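Local coordinates for protein nucleoside kinase (Methanococcus jannaschii, PDB 2C4E) that catalyses the ATP-dependent phosphorylation of nucleosides, chiefly inosine, guanosine and cytidine, to their nucleoside monophosphates, at residues G42-N47 with A245-R250; I133-T138 with G252-Y257; T48-K53 with G282-L287; G267-A272 with P288-V293; G12-D17 with S72-Y77. All coordinates share one frame; numbering follows the deposited sequence.

Contact 1 of 5, residues G42-N47 with A245-R250; sequences GGAAAN and AGDSYR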
# COMPACT_ATOMS: atom_id res chain seq x y z
N GLY A 42 11.62 -4.99 -8.09
CA GLY A 42 10.94 -6.24 -8.37
C GLY A 42 10.26 -6.31 -9.72
O GLY A 42 10.64 -5.59 -10.66
N GLY A 43 9.24 -7.16 -9.80
CA GLY A 43 8.58 -7.51 -11.04
C GLY A 43 9.25 -8.74 -11.65
O GLY A 43 10.46 -8.74 -11.81
N ALA A 44 8.48 -9.78 -11.95
CA ALA A 44 9.06 -11.04 -12.46
C ALA A 44 9.98 -10.88 -13.68
O ALA A 44 11.04 -11.50 -13.72
CB ALA A 44 7.97 -12.05 -12.73
N ALA A 45 9.60 -10.06 -14.66
CA ALA A 45 10.45 -9.86 -15.83
C ALA A 45 11.77 -9.19 -15.47
O ALA A 45 12.82 -9.67 -15.86
CB ALA A 45 9.72 -9.06 -16.94
N ALA A 46 11.71 -8.11 -14.70
CA ALA A 46 12.89 -7.39 -14.26
C ALA A 46 13.78 -8.26 -13.38
O ALA A 46 14.99 -8.25 -13.54
CB ALA A 46 12.48 -6.14 -13.52
N ASN A 47 13.19 -8.99 -12.45
CA ASN A 47 13.95 -9.90 -11.59
C ASN A 47 14.80 -10.84 -12.44
O ASN A 47 15.99 -11.03 -12.21
CB ASN A 47 13.01 -10.76 -10.75
CG ASN A 47 12.30 -9.95 -9.67
OD1 ASN A 47 12.71 -8.84 -9.35
ND2 ASN A 47 11.24 -10.52 -9.11
N ALA A 245 13.11 -16.44 -5.45
CA ALA A 245 13.72 -17.72 -5.78
C ALA A 245 13.33 -18.26 -7.15
O ALA A 245 14.20 -18.67 -7.91
CB ALA A 245 13.39 -18.75 -4.71
N GLY A 246 12.03 -18.26 -7.46
CA GLY A 246 11.56 -18.75 -8.74
C GLY A 246 12.16 -18.00 -9.93
O GLY A 246 12.70 -18.61 -10.87
N ASP A 247 12.10 -16.67 -9.89
CA ASP A 247 12.61 -15.89 -11.02
C ASP A 247 14.10 -16.12 -11.18
O ASP A 247 14.61 -16.18 -12.31
CB ASP A 247 12.34 -14.40 -10.84
CG ASP A 247 10.85 -14.08 -10.82
OD1 ASP A 247 10.08 -14.72 -11.56
OD2 ASP A 247 10.37 -13.18 -10.09
N SER A 248 14.81 -16.29 -10.06
CA SER A 248 16.25 -16.50 -10.10
C SER A 248 16.63 -17.86 -10.67
O SER A 248 17.65 -17.97 -11.33
CB SER A 248 16.87 -16.32 -8.71
OG SER A 248 16.53 -17.39 -7.86
N TYR A 249 15.81 -18.88 -10.42
CA TYR A 249 16.03 -20.19 -11.02
C TYR A 249 15.92 -20.08 -12.53
O TYR A 249 16.71 -20.64 -13.25
CB TYR A 249 14.99 -21.20 -10.53
CG TYR A 249 15.13 -22.59 -11.12
CD1 TYR A 249 15.71 -23.63 -10.37
CD2 TYR A 249 14.67 -22.89 -12.40
CE1 TYR A 249 15.85 -24.90 -10.90
CE2 TYR A 249 14.80 -24.19 -12.93
CZ TYR A 249 15.38 -25.18 -12.17
OH TYR A 249 15.51 -26.46 -12.68
N ARG A 250 14.89 -19.39 -13.01
CA ARG A 250 14.72 -19.17 -14.44
C ARG A 250 15.88 -18.35 -15.02
O ARG A 250 16.40 -18.70 -16.07
CB ARG A 250 13.35 -18.55 -14.73
CG ARG A 250 12.20 -19.55 -14.56
CD ARG A 250 11.15 -19.12 -13.59
NE ARG A 250 10.08 -20.10 -13.39
CZ ARG A 250 9.99 -20.96 -12.39
NH1 ARG A 250 10.94 -21.05 -11.46
NH2 ARG A 250 8.94 -21.78 -12.32
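N47 and D247 meet between two helices, through one straight side-chain hydrogen bond. N47 ND2 donates to D247 OD2 at 3.0 Å, with an N-H...O angle of 177°. OD2 lies almost in the amide plane of N47, so the N-H points directly at it. On the aspartate side the donor arrives on the anti side of OD2 and somewhat out of the carboxylate plane. The amide and carboxylate planes stand 45° apart. Both side chains leave the backbone alike: CG lies anti to the carbonyl carbon and beside the backbone N, with chi1 -70° for N47. This brings their stems together as well, with N47 CB 3.7 Å from D247 CB. A44 supplies an apolar floor. Its CB touches D247 OD1 at 3.6 Å, and its CA lies 3.5 Å from D247 OD2. The two segments carry the signature sequences of the PfkB (ribokinase) family: the glycine pair G42 and G43 before helix 44-54, with G43 at its N-cap, and the GAGD-type start of helix 245-258. G43, N47 and D247 bind substrate, and D247 is probably the proton acceptor. N47 is held at both ends of its amide, since OD1 takes a hydrogen bond from Q284 NE2. One turn after D247, R250 folds back on its own helix, and its NH1 donates to G246 O at 3.1 Å. R250 NH2 has further partners in D160, by a salt bridge, and T214. R250 is probably the transition-state stabilizer.

Contact 2 of 5, residues I133-T138 with G252-Y257; sequences IVHIAT and GFLSAY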
# COMPACT_ATOMS: atom_id res chain seq x y z
N ILE A 133 16.74 -15.89 -26.86
CA ILE A 133 15.58 -16.32 -26.06
C ILE A 133 14.71 -15.13 -25.72
O ILE A 133 15.22 -14.07 -25.37
CB ILE A 133 16.00 -17.01 -24.75
CG1 ILE A 133 16.92 -18.18 -25.04
CG2 ILE A 133 14.74 -17.44 -23.98
CD1 ILE A 133 17.34 -18.95 -23.81
N VAL A 134 13.41 -15.29 -25.88
CA VAL A 134 12.43 -14.35 -25.38
C VAL A 134 11.74 -15.05 -24.22
O VAL A 134 11.04 -16.06 -24.41
CB VAL A 134 11.42 -13.98 -26.49
CG1 VAL A 134 10.29 -13.17 -25.93
CG2 VAL A 134 12.14 -13.23 -27.61
N HIS A 135 11.94 -14.53 -23.01
CA HIS A 135 11.34 -15.10 -21.82
C HIS A 135 10.15 -14.25 -21.40
O HIS A 135 10.29 -13.04 -21.20
CB HIS A 135 12.34 -15.18 -20.67
CG HIS A 135 11.73 -15.66 -19.40
ND1 HIS A 135 11.29 -16.95 -19.24
CD2 HIS A 135 11.44 -15.01 -18.25
CE1 HIS A 135 10.75 -17.07 -18.04
NE2 HIS A 135 10.85 -15.91 -17.41
N ILE A 136 9.01 -14.91 -21.27
CA ILE A 136 7.71 -14.30 -21.05
C ILE A 136 7.27 -14.65 -19.65
O ILE A 136 6.91 -15.79 -19.36
CB ILE A 136 6.71 -14.80 -22.07
CG1 ILE A 136 7.18 -14.38 -23.46
CG2 ILE A 136 5.32 -14.20 -21.76
CD1 ILE A 136 6.40 -14.99 -24.62
N ALA A 137 7.32 -13.66 -18.78
CA ALA A 137 6.96 -13.81 -17.40
C ALA A 137 5.58 -13.23 -17.18
O ALA A 137 4.85 -12.93 -18.13
CB ALA A 137 8.00 -13.13 -16.53
N THR A 138 5.17 -13.10 -15.93
CA THR A 138 3.84 -12.57 -15.66
C THR A 138 3.71 -11.15 -16.20
O THR A 138 4.66 -10.39 -16.24
CB THR A 138 3.48 -12.61 -14.17
OG1 THR A 138 4.57 -12.08 -13.41
CG2 THR A 138 3.30 -14.04 -13.70
N GLY A 252 18.96 -18.26 -13.93
CA GLY A 252 20.11 -19.15 -13.98
C GLY A 252 20.01 -20.16 -15.10
O GLY A 252 20.97 -20.38 -15.84
N PHE A 253 18.82 -20.77 -15.23
CA PHE A 253 18.59 -21.81 -16.22
C PHE A 253 18.80 -21.27 -17.64
O PHE A 253 19.50 -21.85 -18.44
CB PHE A 253 17.16 -22.33 -16.08
CG PHE A 253 16.87 -23.56 -16.87
CD1 PHE A 253 16.77 -24.78 -16.23
CD2 PHE A 253 16.67 -23.51 -18.25
CE1 PHE A 253 16.52 -25.93 -16.95
CE2 PHE A 253 16.41 -24.67 -18.96
CZ PHE A 253 16.32 -25.88 -18.29
N LEU A 254 18.17 -20.14 -17.92
CA LEU A 254 18.24 -19.53 -19.25
C LEU A 254 19.63 -18.96 -19.55
O LEU A 254 20.10 -19.01 -20.68
CB LEU A 254 17.19 -18.43 -19.36
CG LEU A 254 15.75 -18.94 -19.25
CD1 LEU A 254 14.80 -17.75 -19.21
CD2 LEU A 254 15.41 -19.85 -20.42
N SER A 255 20.30 -18.43 -18.53
CA SER A 255 21.66 -17.93 -18.71
C SER A 255 22.61 -19.06 -19.08
O SER A 255 23.44 -18.94 -19.99
CB SER A 255 22.16 -17.22 -17.44
OG SER A 255 21.43 -16.03 -17.19
N ALA A 256 22.49 -20.17 -18.36
CA ALA A 256 23.27 -21.37 -18.65
C ALA A 256 22.97 -21.88 -20.03
O ALA A 256 23.86 -22.31 -20.76
CB ALA A 256 22.98 -22.43 -17.63
N TYR A 257 21.70 -21.81 -20.44
CA TYR A 257 21.36 -22.28 -21.76
C TYR A 257 22.06 -21.46 -22.84
O TYR A 257 22.67 -22.03 -23.77
CB TYR A 257 19.85 -22.31 -21.98
CG TYR A 257 19.52 -23.00 -23.26
CD1 TYR A 257 19.38 -24.37 -23.31
CD2 TYR A 257 19.41 -22.28 -24.45
CE1 TYR A 257 19.11 -25.03 -24.50
CE2 TYR A 257 19.12 -22.92 -25.63
CZ TYR A 257 18.98 -24.29 -25.66
OH TYR A 257 18.71 -24.94 -26.85
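L254 reaches from its helix towards I133 and H135, two alternate residues of one strand, and spreads its two methyls between them. CD1 goes to the histidine and CD2 to the isoleucine. The leucine and the imidazole cross at about a right angle. L254 CD1 sits obliquely to the ring, 3.6 Å from H135 ND1 and 3.7 Å from H135 CG, and it also touches H135 CB at 3.8 Å. With CG anti to the backbone N (chi1 176°), the H135 ring lies beside this methyl. Its ND1 is hydrogen-bonded to S158 OG, which would fix the turn of the ring. The leucine methyl thus packs on an imidazole whose ND1 already has its polar partner. I133 meets L254 at a slant, with I133 CD1 4.0 Å from L254 CD2. The same I133 CD1 reaches Y257, one helical turn further on, and lies 4.0 Å from Y257 CD2. Its approach to the tyrosine ring is again oblique. The end of I133 is thus shared by two helix residues. F182 meets the Y257 ring edge-to-face. No hydrogen bond passes between the two segments. Strand 133-136 and helix 252-257 run antiparallel, at 172°, with their axes 10.8 Å apart. V134 and I136 point the other way and pack on helix 141-151. Strand 131-136 is therefore covered by a helix on either face. This is the layered alpha/beta/alpha core of the ribokinase fold, with helix 245-258 on one side of the large mixed sheet.

Contact 3 of 5, residues T48-K53 with G282-L287; sequences TAVGIK and GCQTNL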
# COMPACT_ATOMS: atom_id res chain seq x y z
N THR A 48 14.16 -11.42 -13.43
CA THR A 48 14.82 -12.37 -14.31
C THR A 48 15.92 -11.65 -15.13
O THR A 48 17.03 -12.15 -15.22
CB THR A 48 13.80 -13.07 -15.22
OG1 THR A 48 12.77 -13.71 -14.44
CG2 THR A 48 14.44 -14.22 -15.96
N ALA A 49 15.61 -10.48 -15.69
CA ALA A 49 16.57 -9.73 -16.50
C ALA A 49 17.79 -9.34 -15.71
O ALA A 49 18.91 -9.42 -16.22
CB ALA A 49 15.93 -8.48 -17.10
N VAL A 50 17.58 -8.90 -14.48
CA VAL A 50 18.69 -8.52 -13.61
C VAL A 50 19.52 -9.74 -13.21
O VAL A 50 20.74 -9.67 -13.23
CB VAL A 50 18.19 -7.72 -12.37
CG1 VAL A 50 19.34 -7.46 -11.38
CG2 VAL A 50 17.59 -6.41 -12.80
N GLY A 51 18.87 -10.85 -12.88
CA GLY A 51 19.58 -12.09 -12.58
C GLY A 51 20.42 -12.59 -13.75
O GLY A 51 21.55 -13.06 -13.57
N ILE A 52 19.86 -12.48 -14.95
CA ILE A 52 20.57 -12.89 -16.17
C ILE A 52 21.81 -12.04 -16.34
O ILE A 52 22.90 -12.56 -16.58
CB ILE A 52 19.63 -12.79 -17.39
CG1 ILE A 52 18.59 -13.92 -17.33
CG2 ILE A 52 20.43 -12.85 -18.68
CD1 ILE A 52 17.38 -13.66 -18.22
N LYS A 53 21.65 -10.73 -16.17
CA LYS A 53 22.76 -9.80 -16.37
C LYS A 53 23.86 -10.03 -15.34
O LYS A 53 25.03 -9.97 -15.68
CB LYS A 53 22.28 -8.35 -16.32
CG LYS A 53 23.35 -7.33 -16.69
CD LYS A 53 23.76 -7.43 -18.18
CE LYS A 53 24.75 -6.35 -18.55
NZ LYS A 53 24.93 -6.18 -20.02
N GLY A 282 14.17 -9.08 -0.73
CA GLY A 282 14.16 -8.47 -2.04
C GLY A 282 14.55 -9.49 -3.09
O GLY A 282 15.41 -10.35 -2.86
N CYS A 283 13.93 -9.40 -4.25
CA CYS A 283 14.13 -10.39 -5.31
C CYS A 283 15.44 -10.21 -6.05
O CYS A 283 15.91 -11.14 -6.71
CB CYS A 283 12.98 -10.33 -6.30
SG CYS A 283 11.40 -10.83 -5.61
N GLN A 284 16.03 -9.02 -5.96
CA GLN A 284 17.27 -8.75 -6.69
C GLN A 284 18.46 -8.47 -5.79
O GLN A 284 19.58 -8.28 -6.27
CB GLN A 284 17.06 -7.58 -7.65
CG GLN A 284 15.92 -7.81 -8.64
CD GLN A 284 15.62 -6.60 -9.49
OE1 GLN A 284 16.44 -5.71 -9.59
NE2 GLN A 284 14.45 -6.58 -10.10
N THR A 285 18.23 -8.44 -4.48
CA THR A 285 19.25 -7.95 -3.56
C THR A 285 20.51 -8.82 -3.48
O THR A 285 21.61 -8.29 -3.43
CB THR A 285 18.64 -7.71 -2.17
OG1 THR A 285 17.98 -8.90 -1.71
CG2 THR A 285 17.54 -6.69 -2.26
N ASN A 286 20.35 -10.15 -3.50
CA ASN A 286 21.48 -11.07 -3.38
C ASN A 286 21.66 -11.94 -4.61
O ASN A 286 21.99 -13.12 -4.50
CB ASN A 286 21.34 -11.95 -2.12
CG ASN A 286 22.67 -12.51 -1.63
OD1 ASN A 286 22.79 -13.71 -1.32
ND2 ASN A 286 23.68 -11.65 -1.54
N LEU A 287 21.47 -11.34 -5.79
CA LEU A 287 21.66 -12.06 -7.04
C LEU A 287 23.15 -12.32 -7.23
O LEU A 287 23.97 -11.40 -7.11
CB LEU A 287 21.06 -11.30 -8.22
CG LEU A 287 19.54 -11.36 -8.31
CD1 LEU A 287 19.02 -10.33 -9.29
CD2 LEU A 287 19.03 -12.73 -8.69
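V50 is the first residue of helix segment 48-53 to touch the loop 282-287. Its two methyls are divided between two loop side chains. CG2 lies 3.5 Å from Q284 OE1, and CG1 lies 3.6 Å from L287 CD1. V50 crosses each of them at about a right angle. CG1 stands anti to the backbone N (chi1 174°), which leaves both methyls facing the loop. G51 follows. It has no side chain, so L287 can lie against bare helix backbone: L287 CD1 is 3.6 Å from G51 N, and L287 CD2 is 4.0 Å from G51 CA. Q284 and L287 are the end residues of a type I beta turn, so both reach the helix from one bend of the chain. The amide of Q284 is also busy elsewhere. OE1 is hydrogen-bonded to Y77 OH, while NE2 bonds to Y74 OH and to N47 OD1, next to the substrate site. Replacing Q284 with a leucine would probably leave N47 OD1 and the two tyrosine hydroxyls without these bonds and set the N47 amide freer to turn. Between the two segments there are no hydrogen bonds. The contact is mainly apolar, and the one polar side chain in it, Q284, is buried, but its amide has partners in Y77, Y74 and N47.

Contact 4 of 5, residues G267-A272 with P288-V293; sequences GLIGAA and PTWDKV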
# COMPACT_ATOMS: atom_id res chain seq x y z
N GLY A 267 19.70 -26.76 -15.21
CA GLY A 267 18.91 -26.97 -14.02
C GLY A 267 19.71 -26.74 -12.75
O GLY A 267 19.22 -26.11 -11.82
N LEU A 268 20.94 -27.25 -12.73
CA LEU A 268 21.82 -27.12 -11.56
C LEU A 268 22.21 -25.68 -11.32
O LEU A 268 22.23 -25.23 -10.18
CB LEU A 268 23.07 -27.99 -11.74
CG LEU A 268 22.86 -29.51 -11.73
CD1 LEU A 268 24.11 -30.22 -12.29
CD2 LEU A 268 22.55 -30.02 -10.34
N ILE A 269 22.48 -24.94 -12.38
CA ILE A 269 22.76 -23.52 -12.25
C ILE A 269 21.53 -22.77 -11.75
O ILE A 269 21.66 -21.89 -10.91
CB ILE A 269 23.27 -22.93 -13.59
CG1 ILE A 269 24.65 -23.51 -13.93
CG2 ILE A 269 23.26 -21.41 -13.56
CD1 ILE A 269 25.82 -22.95 -13.11
N GLY A 270 20.35 -23.10 -12.27
CA GLY A 270 19.13 -22.50 -11.78
C GLY A 270 18.97 -22.71 -10.27
O GLY A 270 18.71 -21.76 -9.51
N ALA A 271 19.17 -23.95 -9.85
CA ALA A 271 19.08 -24.33 -8.44
C ALA A 271 20.10 -23.56 -7.60
O ALA A 271 19.76 -23.03 -6.55
CB ALA A 271 19.29 -25.81 -8.28
N ALA A 272 21.34 -23.50 -8.07
CA ALA A 272 22.39 -22.81 -7.34
C ALA A 272 22.10 -21.31 -7.25
O ALA A 272 22.29 -20.69 -6.20
CB ALA A 272 23.72 -23.05 -7.98
N PRO A 288 23.53 -13.57 -7.48
CA PRO A 288 24.95 -13.93 -7.58
C PRO A 288 25.57 -13.73 -8.96
O PRO A 288 24.87 -13.66 -9.98
CB PRO A 288 24.93 -15.41 -7.22
CG PRO A 288 23.65 -15.89 -7.83
CD PRO A 288 22.66 -14.75 -7.65
N THR A 289 26.89 -13.69 -8.99
CA THR A 289 27.66 -13.75 -10.22
C THR A 289 27.79 -15.19 -10.68
O THR A 289 27.57 -16.12 -9.91
CB THR A 289 29.07 -13.20 -10.03
OG1 THR A 289 29.77 -13.97 -9.04
CG2 THR A 289 29.05 -11.78 -9.49
N TRP A 290 28.21 -15.35 -11.93
CA TRP A 290 28.41 -16.66 -12.53
C TRP A 290 29.43 -17.49 -11.75
O TRP A 290 29.18 -18.63 -11.39
CB TRP A 290 28.86 -16.51 -13.98
CG TRP A 290 29.05 -17.84 -14.60
CD1 TRP A 290 30.24 -18.49 -14.80
CD2 TRP A 290 28.03 -18.72 -15.05
NE1 TRP A 290 30.01 -19.72 -15.38
CE2 TRP A 290 28.66 -19.88 -15.54
CE3 TRP A 290 26.63 -18.63 -15.13
CZ2 TRP A 290 27.94 -20.95 -16.06
CZ3 TRP A 290 25.92 -19.70 -15.65
CH2 TRP A 290 26.57 -20.84 -16.11
N ASP A 291 30.59 -16.90 -11.49
CA ASP A 291 31.64 -17.65 -10.80
C ASP A 291 31.20 -18.06 -9.40
O ASP A 291 31.54 -19.15 -8.95
CB ASP A 291 32.96 -16.88 -10.76
CG ASP A 291 33.64 -16.80 -12.12
OD1 ASP A 291 33.22 -17.50 -13.08
OD2 ASP A 291 34.61 -16.05 -12.31
N LYS A 292 30.41 -17.22 -8.73
CA LYS A 292 29.92 -17.56 -7.39
C LYS A 292 28.93 -18.72 -7.43
O LYS A 292 28.91 -19.56 -6.52
CB LYS A 292 29.28 -16.34 -6.70
CG LYS A 292 30.28 -15.28 -6.25
CD LYS A 292 30.95 -15.63 -4.93
CE LYS A 292 32.08 -14.66 -4.61
NZ LYS A 292 32.93 -15.14 -3.48
N VAL A 293 28.11 -18.77 -8.48
CA VAL A 293 27.16 -19.86 -8.64
C VAL A 293 27.89 -21.16 -8.94
O VAL A 293 27.57 -22.21 -8.37
CB VAL A 293 26.14 -19.54 -9.75
CG1 VAL A 293 25.40 -20.78 -10.19
CG2 VAL A 293 25.17 -18.48 -9.26
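I269 pushes its end between W290 and V293 on the facing helix. Its CD1 lies 3.7 Å from W290 CH2 and also 3.7 Å from V293 CG1. The isoleucine meets the indole at about a right angle. It touches the far six-membered ring with both branches, for I269 CG2 lies 3.8 Å from W290 CZ3. V293 CG1 is shared as well, since A272 CB packs on it at 3.6 Å. Here the helices come close, and the CA atoms of A272 and V293 are 5.8 Å apart. The indole starts on the side of its helix turned away from I269. With CG anti to the backbone N (chi1 -180°), the ring swings back to reach it. Further out, K259 makes a cation-pi contact with W290, and L55 packs on both W290 and V293. P288 lies on T273 and F276 of helix 263-277. T289 is the N-cap of helix 290-299, and its OG1 accepts a weak bond from K292 N at 3.3 Å. The last helix of the chain is thus laid against helix 263-277. Nothing polar crosses between the two segments, so shape fit and apolar burial hold this part of the interface.

Contact 5 of 5, residues G12-D17 with S72-Y77; sequences GHTALD and SGYERY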
# COMPACT_ATOMS: atom_id res chain seq x y z
N GLY A 12 7.44 -8.60 -19.42
CA GLY A 12 6.50 -8.66 -18.33
C GLY A 12 6.76 -7.58 -17.30
O GLY A 12 7.37 -6.55 -17.57
N HIS A 13 6.32 -7.85 -16.09
CA HIS A 13 6.32 -6.84 -15.04
C HIS A 13 7.71 -6.39 -14.61
O HIS A 13 8.58 -7.19 -14.31
CB HIS A 13 5.59 -7.37 -13.82
CG HIS A 13 4.11 -7.49 -14.02
ND1 HIS A 13 3.37 -6.51 -14.63
CD2 HIS A 13 3.24 -8.46 -13.66
CE1 HIS A 13 2.10 -6.88 -14.66
NE2 HIS A 13 1.99 -8.06 -14.08
N THR A 14 7.85 -5.06 -14.58
CA THR A 14 8.82 -4.37 -13.77
C THR A 14 8.03 -3.61 -12.70
O THR A 14 7.16 -2.81 -13.01
CB THR A 14 9.61 -3.41 -14.67
OG1 THR A 14 10.44 -4.17 -15.56
CG2 THR A 14 10.57 -2.58 -13.84
N ALA A 15 8.32 -3.90 -11.43
CA ALA A 15 7.50 -3.39 -10.32
C ALA A 15 8.31 -3.03 -9.10
O ALA A 15 9.43 -3.50 -8.93
CB ALA A 15 6.46 -4.43 -9.94
N LEU A 16 7.73 -2.20 -8.24
CA LEU A 16 8.31 -1.89 -6.93
C LEU A 16 7.55 -2.68 -5.87
O LEU A 16 6.33 -2.57 -5.80
CB LEU A 16 8.20 -0.40 -6.65
CG LEU A 16 8.94 0.46 -7.68
CD1 LEU A 16 8.37 1.87 -7.72
CD2 LEU A 16 10.43 0.47 -7.35
N ASP A 17 8.26 -3.47 -5.08
CA ASP A 17 7.69 -4.32 -4.04
C ASP A 17 7.87 -3.67 -2.66
O ASP A 17 8.96 -3.23 -2.31
CB ASP A 17 8.38 -5.69 -4.01
CG ASP A 17 8.23 -6.48 -5.31
OD1 ASP A 17 7.32 -6.20 -6.12
OD2 ASP A 17 8.98 -7.45 -5.57
N SER A 72 13.87 7.82 -11.62
CA SER A 72 13.72 7.31 -10.26
C SER A 72 14.80 6.29 -9.95
O SER A 72 15.63 5.97 -10.81
CB SER A 72 12.33 6.71 -10.05
OG SER A 72 11.82 7.04 -8.77
N GLY A 73 14.78 5.78 -8.72
CA GLY A 73 15.79 4.83 -8.29
C GLY A 73 15.92 3.68 -9.27
O GLY A 73 17.03 3.27 -9.59
N TYR A 74 14.79 3.19 -9.75
CA TYR A 74 14.79 1.96 -10.54
C TYR A 74 15.46 2.14 -11.90
O TYR A 74 16.24 1.28 -12.33
CB TYR A 74 13.36 1.43 -10.71
CG TYR A 74 13.22 -0.09 -10.79
CD1 TYR A 74 12.01 -0.71 -10.49
CD2 TYR A 74 14.30 -0.91 -11.17
CE1 TYR A 74 11.88 -2.08 -10.56
CE2 TYR A 74 14.17 -2.28 -11.24
CZ TYR A 74 12.96 -2.86 -10.95
OH TYR A 74 12.83 -4.21 -11.00
N GLU A 75 15.17 3.24 -12.58
CA GLU A 75 15.73 3.50 -13.90
C GLU A 75 17.25 3.62 -13.90
O GLU A 75 17.91 3.02 -14.74
CB GLU A 75 15.12 4.76 -14.50
CG GLU A 75 15.59 5.06 -15.91
CD GLU A 75 15.00 6.34 -16.44
OE1 GLU A 75 15.67 7.39 -16.34
OE2 GLU A 75 13.86 6.29 -16.93
N ARG A 76 17.79 4.41 -12.97
CA ARG A 76 19.24 4.58 -12.84
C ARG A 76 19.93 3.27 -12.49
O ARG A 76 21.00 2.96 -13.00
CB ARG A 76 19.56 5.65 -11.79
N TYR A 77 19.28 2.50 -11.61
CA TYR A 77 19.73 1.17 -11.18
C TYR A 77 19.88 0.21 -12.36
O TYR A 77 20.88 -0.50 -12.47
CB TYR A 77 18.72 0.65 -10.15
CG TYR A 77 18.76 -0.82 -9.78
CD1 TYR A 77 19.57 -1.29 -8.76
CD2 TYR A 77 17.91 -1.73 -10.41
CE1 TYR A 77 19.58 -2.63 -8.40
CE2 TYR A 77 17.90 -3.07 -10.05
CZ TYR A 77 18.74 -3.52 -9.04
OH TYR A 77 18.73 -4.84 -8.67
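Y74 points its CB toward T14, A15 and L16, and the ring continues in that direction. Its chi1 of -148° is off a staggered position, so the ring is set at an unusual angle to its helix. Beyond CB, the ring atom CD1 meets L16 CD2 at 3.7 Å. The leucine and the tyrosine slide past each other in opposite directions. The next atom, CE1, has two neighbours. A15 O lies at the ring edge, near its plane, 3.3 Å from Y74 CE1. T14 CG2 comes in obliquely at 3.6 Å from the same CE1. The threonine methyl also lies 3.8 Å from Y74 CZ. At the tip, Y74 OH is hydrogen-bonded to G42 O and to Q284 NE2. T14 turns its own hydroxyl elsewhere, to S63 OG. Y41 stacks on the Y74 ring, and F69 also meets it. Putting an alanine at Y74 would probably open a gap beside T14 and L16 and leave G42 O and Q284 NE2 without their hydroxyl partner. Segment 12-17 runs from the loop after strand 7-11 of the large sheet into strand 15-21 of the four-stranded sheet. It ends at D17, a substrate-binding residue, and A15 lies close to G43 and F113, which also bind substrate. The four-stranded sheet corresponds to the lid of ribokinase-family enzymes, and here helix 73-80 packs on the segment that leads into it, next to the nucleoside site.

Contacts 1, 2 and 3 are close-set: contact 1 lies about 7 Å from contact 3 and 10 Å from contact 2, centre to centre. Contacts 1 and 3 share helix 44-54, and contacts 1 and 2 share helix 245-258. Contact 4 follows on helices 263-277 and 290-299, and its second segment directly continues that of contact 3. Contact 5 lies where the chain enters strand 15-21 of the four-stranded sheet, about 24 Å from contact 4, centre to centre. Hydrogen bonds of Q284 join contacts 1, 3 and 5. Contacts 1 and 3 bring early and late segments together by the substrate site, and contact 5 joins two early ones. Contact 2 seats helix 245-258 on the large sheet, and contact 4 packs the last two helices together.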